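PDB 1XSZ: guanine nucleotide exchange protein from Legionella pneumophila, which probably acts as a guanine nucleotide exchange factor for ADP-ribosylation factor (Arf) GTPases through its Sec7 domain, whose active site is covered by a C-terminal cap. Local coordinates for residues A[87-92]-A[114-119]; A[118-121]-A[126-129]. All coordinates share one frame; numbering follows the deposited sequence.

Both contacts lie in the Sec7 domain and use helix 106-123, sharing G118 and A119, with centres about 8 Å apart. Contact 1 is wholly buried and joins this helix to the preceding helix, 89-98; contact 2 is local and only partly buried, folding the turn that leads to helix 131-149 back on the helix end. Rings carry both, but contact 1 is aromatic against aromatic and glycine backbone, whereas contact 2 sets aromatic rings against valine methyls and carbonyl oxygens. Neither has a hydrogen bond across its segments. F89 and Y120 join the two, with F89 CD1 and Y120 CE2 3.4 Å apart in an edge-to-face pair.

Contact 1 (A[87-92]-A[114-119]); sequences QSFVEG and QSFSGA
F116 turns the edge of its ring toward the face of F89 in an offset T-shaped pair, the ring centroids 5.7 Å apart and the planes at 64°. The leading atom is CE2 of F116, which lies 3.8 Å from CE1 of F89. The other flank of the same ring reaches the backbone of helix 89-98: F116 CE1 is 3.6 Å from the carbonyl carbon of G92, where no side chain stands between ring and main chain. With CG of F116 trans to its own nitrogen (chi1 166°), the ring extends from helix 106-123 toward this spot, and the helices approach to 8.6 Å between the CA atoms of G92 and F116. This is helix-to-helix packing inside the all-helical Sec7 domain, and the two phenylalanines belong to a larger aromatic cluster. F84 meets F116 edge-to-face and F96 adds a ring inclined to it, while F89 also touches L137 of helix 131-149 and F181 and L185 of helix 179-191. No hydrogen bond crosses between the segments. S88 is the N-cap of helix 89-98, the helix that carries F89 and G92; its OG accepts from the backbone N of E91 at 3.1 Å in a fairly straight bond (163°), and E188 of helix 179-191 is a second partner of that hydroxyl.

Contact 2 (A[118-121]-A[126-129]); sequences GAYF and DVVS
Y120 and V127 cross at about a right angle, the isopropyl group of V127 meeting the phenol end of the tyrosine. CG1 of V127 lies at the ring's edge, in its plane, while CB packs 3.9 Å from CE2 of Y120. The phenol oxygen faces both methyls, with Y120 OH only 3.0 Å from V127 CG2, a tight approach that is no hydrogen bond. One residue on, F121 and V128 meet at a slant. A chi1 of -63° sets CG1 of V128 anti to the carbonyl carbon and leaves CG2 between backbone N and C, within 3.6 Å of CD1 of F121. The outer rim of this ring also runs against main chain: the carbonyl oxygen of V128 lies near the ring plane, 3.5 Å from F121 CE1, and the oxygen of S129 is 3.4 Å from the same carbon. These pairs fold the connection between helices 106-123 and 131-149 of the Sec7 domain back on the end of the first helix. V128 also touches A133 and A134 of the second helix. Across the segments the contact is chiefly apolar, though the V128 oxygen, at the edge of F121, may add a weak electrostatic attraction. Cohesion here is probably mainly van der Waals, while directional bonds to the loop come from outside, N172 holding the backbone N of S129 and N173 its hydroxyl.

Contact 1 (A[87-92]-A[114-119])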
ATOM      1  N   GLN A  87     -25.893  -4.705   5.114  1.00 14.60           N
ATOM      2  CA  GLN A  87     -24.952  -4.506   6.216  1.00 14.91           C
ATOM      3  C   GLN A  87     -24.869  -3.060   6.661  1.00 13.70           C
ATOM      4  O   GLN A  87     -25.079  -2.145   5.870  1.00 15.11           O
ATOM      5  CB  GLN A  87     -23.540  -4.929   5.805  1.00 17.06           C
ATOM      6  CG  GLN A  87     -23.361  -6.383   5.449  1.00 19.50           C
ATOM      7  CD  GLN A  87     -21.907  -6.696   5.150  1.00 21.65           C
ATOM      8  OE1 GLN A  87     -21.210  -7.310   5.958  1.00 25.99           O
ATOM      9  NE2 GLN A  87     -21.437  -6.250   3.997  1.00 21.30           N
ATOM     10  N   SER A  88     -24.543  -2.871   7.935  1.00 13.79           N
ATOM     11  CA  SER A  88     -24.357  -1.533   8.478  1.00 13.79           C
ATOM     12  C   SER A  88     -23.034  -1.036   7.890  1.00 13.91           C
ATOM     13  O   SER A  88     -22.301  -1.798   7.250  1.00 14.05           O
ATOM     14  CB  SER A  88     -24.241  -1.585   9.999  1.00 14.22           C
ATOM     15  OG  SER A  88     -23.015  -2.186  10.384  1.00 15.46           O
ATOM     16  N   PHE A  89     -22.723   0.236   8.112  1.00 13.29           N
ATOM     17  CA  PHE A  89     -21.481   0.802   7.597  1.00 12.60           C
ATOM     18  C   PHE A  89     -20.265   0.076   8.168  1.00 12.24           C
ATOM     19  O   PHE A  89     -19.366  -0.319   7.424  1.00 12.70           O
ATOM     20  CB  PHE A  89     -21.387   2.289   7.949  1.00 13.86           C
ATOM     21  CG  PHE A  89     -20.107   2.933   7.497  1.00 12.64           C
ATOM     22  CD1 PHE A  89     -19.950   3.342   6.178  1.00 14.33           C
ATOM     23  CD2 PHE A  89     -19.045   3.094   8.380  1.00 13.87           C
ATOM     24  CE1 PHE A  89     -18.754   3.902   5.736  1.00 15.58           C
ATOM     25  CE2 PHE A  89     -17.840   3.654   7.945  1.00 14.42           C
ATOM     26  CZ  PHE A  89     -17.697   4.057   6.629  1.00 14.89           C
ATOM     27  N   VAL A  90     -20.242  -0.099   9.484  1.00 10.95           N
ATOM     28  CA  VAL A  90     -19.111  -0.754  10.121  1.00 11.24           C
ATOM     29  C   VAL A  90     -18.984  -2.204   9.689  1.00 12.16           C
ATOM     30  O   VAL A  90     -17.879  -2.679   9.452  1.00 12.44           O
ATOM     31  CB  VAL A  90     -19.201  -0.648  11.658  1.00 12.17           C
ATOM     32  CG1 VAL A  90     -18.063  -1.422  12.313  1.00 13.94           C
ATOM     33  CG2 VAL A  90     -19.115   0.825  12.062  1.00 13.50           C
ATOM     34  N   GLU A  91     -20.101  -2.914   9.574  0.50  9.72           N
ATOM     35  CA  GLU A  91     -20.025  -4.313   9.166  0.50  9.65           C
ATOM     36  C   GLU A  91     -19.542  -4.423   7.723  0.50  9.72           C
ATOM     37  O   GLU A  91     -18.772  -5.322   7.390  0.50  8.79           O
ATOM     38  CB  GLU A  91     -21.383  -5.000   9.319  0.50 11.67           C
ATOM     39  CG  GLU A  91     -21.345  -6.509   9.077  0.50 16.29           C
ATOM     40  CD  GLU A  91     -20.487  -7.264  10.086  0.50 17.96           C
ATOM     41  OE1 GLU A  91     -20.368  -8.501   9.952  0.50 19.97           O
ATOM     42  OE2 GLU A  91     -19.936  -6.634  11.011  0.50 20.28           O
ATOM     43  N   GLY A  92     -19.989  -3.510   6.869  1.00 11.37           N
ATOM     44  CA  GLY A  92     -19.550  -3.535   5.483  1.00 11.33           C
ATOM     45  C   GLY A  92     -18.053  -3.295   5.403  1.00 12.30           C
ATOM     46  O   GLY A  92     -17.338  -3.992   4.680  1.00 12.33           O
ATOM     47  N   GLN A 114     -10.579   3.971  -0.235  1.00 12.22           N
ATOM     48  CA  GLN A 114     -11.334   4.849  -1.132  1.00 13.74           C
ATOM     49  C   GLN A 114     -12.290   4.039  -2.006  1.00 13.37           C
ATOM     50  O   GLN A 114     -13.390   4.493  -2.326  1.00 13.94           O
ATOM     51  CB  GLN A 114     -10.377   5.646  -2.019  1.00 13.94           C
ATOM     52  CG  GLN A 114      -9.608   6.729  -1.282  1.00 17.80           C
ATOM     53  CD  GLN A 114      -8.593   7.421  -2.165  1.00 21.51           C
ATOM     54  OE1 GLN A 114      -8.924   7.911  -3.246  1.00 27.35           O
ATOM     55  NE2 GLN A 114      -7.348   7.468  -1.708  1.00 26.61           N
ATOM     56  N   SER A 115     -11.874   2.843  -2.405  1.00 13.26           N
ATOM     57  CA  SER A 115     -12.727   1.993  -3.235  1.00 13.44           C
ATOM     58  C   SER A 115     -13.967   1.591  -2.439  1.00 14.35           C
ATOM     59  O   SER A 115     -15.098   1.655  -2.940  1.00 14.06           O
ATOM     60  CB  SER A 115     -11.959   0.746  -3.673  1.00 14.19           C
ATOM     61  OG  SER A 115     -12.756  -0.062  -4.520  1.00 15.62           O
ATOM     62  N   PHE A 116     -13.763   1.175  -1.196  1.00 13.76           N
ATOM     63  CA  PHE A 116     -14.886   0.798  -0.352  1.00 13.41           C
ATOM     64  C   PHE A 116     -15.846   1.966  -0.155  1.00 14.53           C
ATOM     65  O   PHE A 116     -17.059   1.811  -0.296  1.00 14.45           O
ATOM     66  CB  PHE A 116     -14.407   0.351   1.027  1.00 14.28           C
ATOM     67  CG  PHE A 116     -15.511   0.284   2.040  1.00 15.31           C
ATOM     68  CD1 PHE A 116     -16.393  -0.790   2.058  1.00 14.62           C
ATOM     69  CD2 PHE A 116     -15.726   1.342   2.917  1.00 16.49           C
ATOM     70  CE1 PHE A 116     -17.479  -0.805   2.936  1.00 16.64           C
ATOM     71  CE2 PHE A 116     -16.807   1.334   3.795  1.00 15.90           C
ATOM     72  CZ  PHE A 116     -17.683   0.261   3.802  1.00 16.98           C
ATOM     73  N   SER A 117     -15.305   3.131   0.185  0.50 14.02           N
ATOM     74  CA  SER A 117     -16.133   4.309   0.425  0.50 15.40           C
ATOM     75  C   SER A 117     -17.009   4.645  -0.777  0.50 16.51           C
ATOM     76  O   SER A 117     -18.178   4.997  -0.622  0.50 16.16           O
ATOM     77  CB  SER A 117     -15.258   5.513   0.791  0.50 17.08           C
ATOM     78  OG  SER A 117     -14.407   5.883  -0.277  0.50 20.06           O
ATOM     79  N   GLY A 118     -16.447   4.533  -1.975  1.00 16.08           N
ATOM     80  CA  GLY A 118     -17.217   4.824  -3.171  1.00 17.97           C
ATOM     81  C   GLY A 118     -18.315   3.804  -3.408  1.00 18.30           C
ATOM     82  O   GLY A 118     -19.440   4.168  -3.768  1.00 20.81           O
ATOM     83  N   ALA A 119     -17.999   2.528  -3.212  1.00 19.57           N
ATOM     84  CA  ALA A 119     -18.971   1.459  -3.415  1.00 19.09           C
ATOM     85  C   ALA A 119     -20.058   1.475  -2.349  1.00 21.21           C
ATOM     86  O   ALA A 119     -21.224   1.199  -2.641  1.00 22.57           O
ATOM     87  CB  ALA A 119     -18.272   0.107  -3.424  1.00 19.50           C
TER

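Contact 2 (A[118-121]-A[126-129])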
ATOM      1  N   GLY A 118     -16.447   4.533  -1.975  1.00 16.08           N
ATOM      2  CA  GLY A 118     -17.217   4.824  -3.171  1.00 17.97           C
ATOM      3  C   GLY A 118     -18.315   3.804  -3.408  1.00 18.30           C
ATOM      4  O   GLY A 118     -19.440   4.168  -3.768  1.00 20.81           O
ATOM      5  N   ALA A 119     -17.999   2.528  -3.212  1.00 19.57           N
ATOM      6  CA  ALA A 119     -18.971   1.459  -3.415  1.00 19.09           C
ATOM      7  C   ALA A 119     -20.058   1.475  -2.349  1.00 21.21           C
ATOM      8  O   ALA A 119     -21.224   1.199  -2.641  1.00 22.57           O
ATOM      9  CB  ALA A 119     -18.272   0.107  -3.424  1.00 19.50           C
ATOM     10  N   TYR A 120     -19.676   1.787  -1.113  1.00 22.16           N
ATOM     11  CA  TYR A 120     -20.639   1.844  -0.023  1.00 23.36           C
ATOM     12  C   TYR A 120     -21.689   2.885  -0.359  1.00 24.34           C
ATOM     13  O   TYR A 120     -22.888   2.633  -0.245  1.00 23.38           O
ATOM     14  CB  TYR A 120     -19.972   2.237   1.297  1.00 24.90           C
ATOM     15  CG  TYR A 120     -20.977   2.385   2.420  1.00 25.69           C
ATOM     16  CD1 TYR A 120     -21.558   1.264   3.005  1.00 24.97           C
ATOM     17  CD2 TYR A 120     -21.407   3.645   2.841  1.00 24.24           C
ATOM     18  CE1 TYR A 120     -22.551   1.388   3.976  1.00 23.75           C
ATOM     19  CE2 TYR A 120     -22.403   3.782   3.814  1.00 25.08           C
ATOM     20  CZ  TYR A 120     -22.968   2.645   4.373  1.00 23.85           C
ATOM     21  OH  TYR A 120     -23.962   2.761   5.318  1.00 25.52           O
ATOM     22  N   PHE A 121     -21.222   4.063  -0.761  1.00 24.39           N
ATOM     23  CA  PHE A 121     -22.107   5.162  -1.118  1.00 26.29           C
ATOM     24  C   PHE A 121     -23.015   4.782  -2.282  1.00 27.12           C
ATOM     25  O   PHE A 121     -24.219   5.035  -2.249  1.00 27.15           O
ATOM     26  CB  PHE A 121     -21.283   6.400  -1.483  1.00 26.75           C
ATOM     27  CG  PHE A 121     -22.108   7.550  -1.989  1.00 28.95           C
ATOM     28  CD1 PHE A 121     -23.096   8.119  -1.193  1.00 30.44           C
ATOM     29  CD2 PHE A 121     -21.897   8.062  -3.264  1.00 29.77           C
ATOM     30  CE1 PHE A 121     -23.865   9.184  -1.661  1.00 31.98           C
ATOM     31  CE2 PHE A 121     -22.662   9.129  -3.742  1.00 31.24           C
ATOM     32  CZ  PHE A 121     -23.646   9.689  -2.938  1.00 31.40           C
ATOM     33  N   ASP A 126     -28.489   6.589   0.915  1.00 39.68           N
ATOM     34  CA  ASP A 126     -29.247   7.193   2.008  1.00 41.87           C
ATOM     35  C   ASP A 126     -28.475   7.423   3.304  1.00 42.05           C
ATOM     36  O   ASP A 126     -28.955   8.127   4.195  1.00 42.17           O
ATOM     37  CB  ASP A 126     -30.483   6.341   2.305  1.00 44.33           C
ATOM     38  CG  ASP A 126     -30.133   4.909   2.664  1.00 46.40           C
ATOM     39  OD1 ASP A 126     -29.484   4.228   1.838  1.00 47.24           O
ATOM     40  OD2 ASP A 126     -30.507   4.462   3.770  1.00 48.11           O
ATOM     41  N   VAL A 127     -27.284   6.845   3.413  1.00 41.30           N
ATOM     42  CA  VAL A 127     -26.485   6.989   4.626  1.00 41.12           C
ATOM     43  C   VAL A 127     -25.630   8.255   4.672  1.00 39.95           C
ATOM     44  O   VAL A 127     -25.760   9.058   5.594  1.00 40.96           O
ATOM     45  CB  VAL A 127     -25.567   5.766   4.829  1.00 41.39           C
ATOM     46  CG1 VAL A 127     -24.805   5.896   6.138  1.00 41.97           C
ATOM     47  CG2 VAL A 127     -26.398   4.490   4.821  1.00 42.62           C
ATOM     48  N   VAL A 128     -24.754   8.428   3.687  1.00 38.67           N
ATOM     49  CA  VAL A 128     -23.881   9.599   3.638  1.00 37.24           C
ATOM     50  C   VAL A 128     -24.235  10.529   2.481  1.00 36.16           C
ATOM     51  O   VAL A 128     -24.898  10.123   1.528  1.00 36.67           O
ATOM     52  CB  VAL A 128     -22.397   9.185   3.500  1.00 37.24           C
ATOM     53  CG1 VAL A 128     -21.967   8.391   4.720  1.00 37.93           C
ATOM     54  CG2 VAL A 128     -22.201   8.363   2.239  1.00 37.37           C
ATOM     55  N   SER A 129     -23.785  11.777   2.568  1.00 35.04           N
ATOM     56  CA  SER A 129     -24.061  12.767   1.532  1.00 34.20           C
ATOM     57  C   SER A 129     -23.367  12.416   0.218  1.00 33.85           C
ATOM     58  O   SER A 129     -23.974  12.487  -0.852  1.00 34.09           O
ATOM     59  CB  SER A 129     -23.617  14.154   1.997  1.00 34.35           C
ATOM     60  OG  SER A 129     -23.927  15.142   1.028  1.00 33.96           O
TER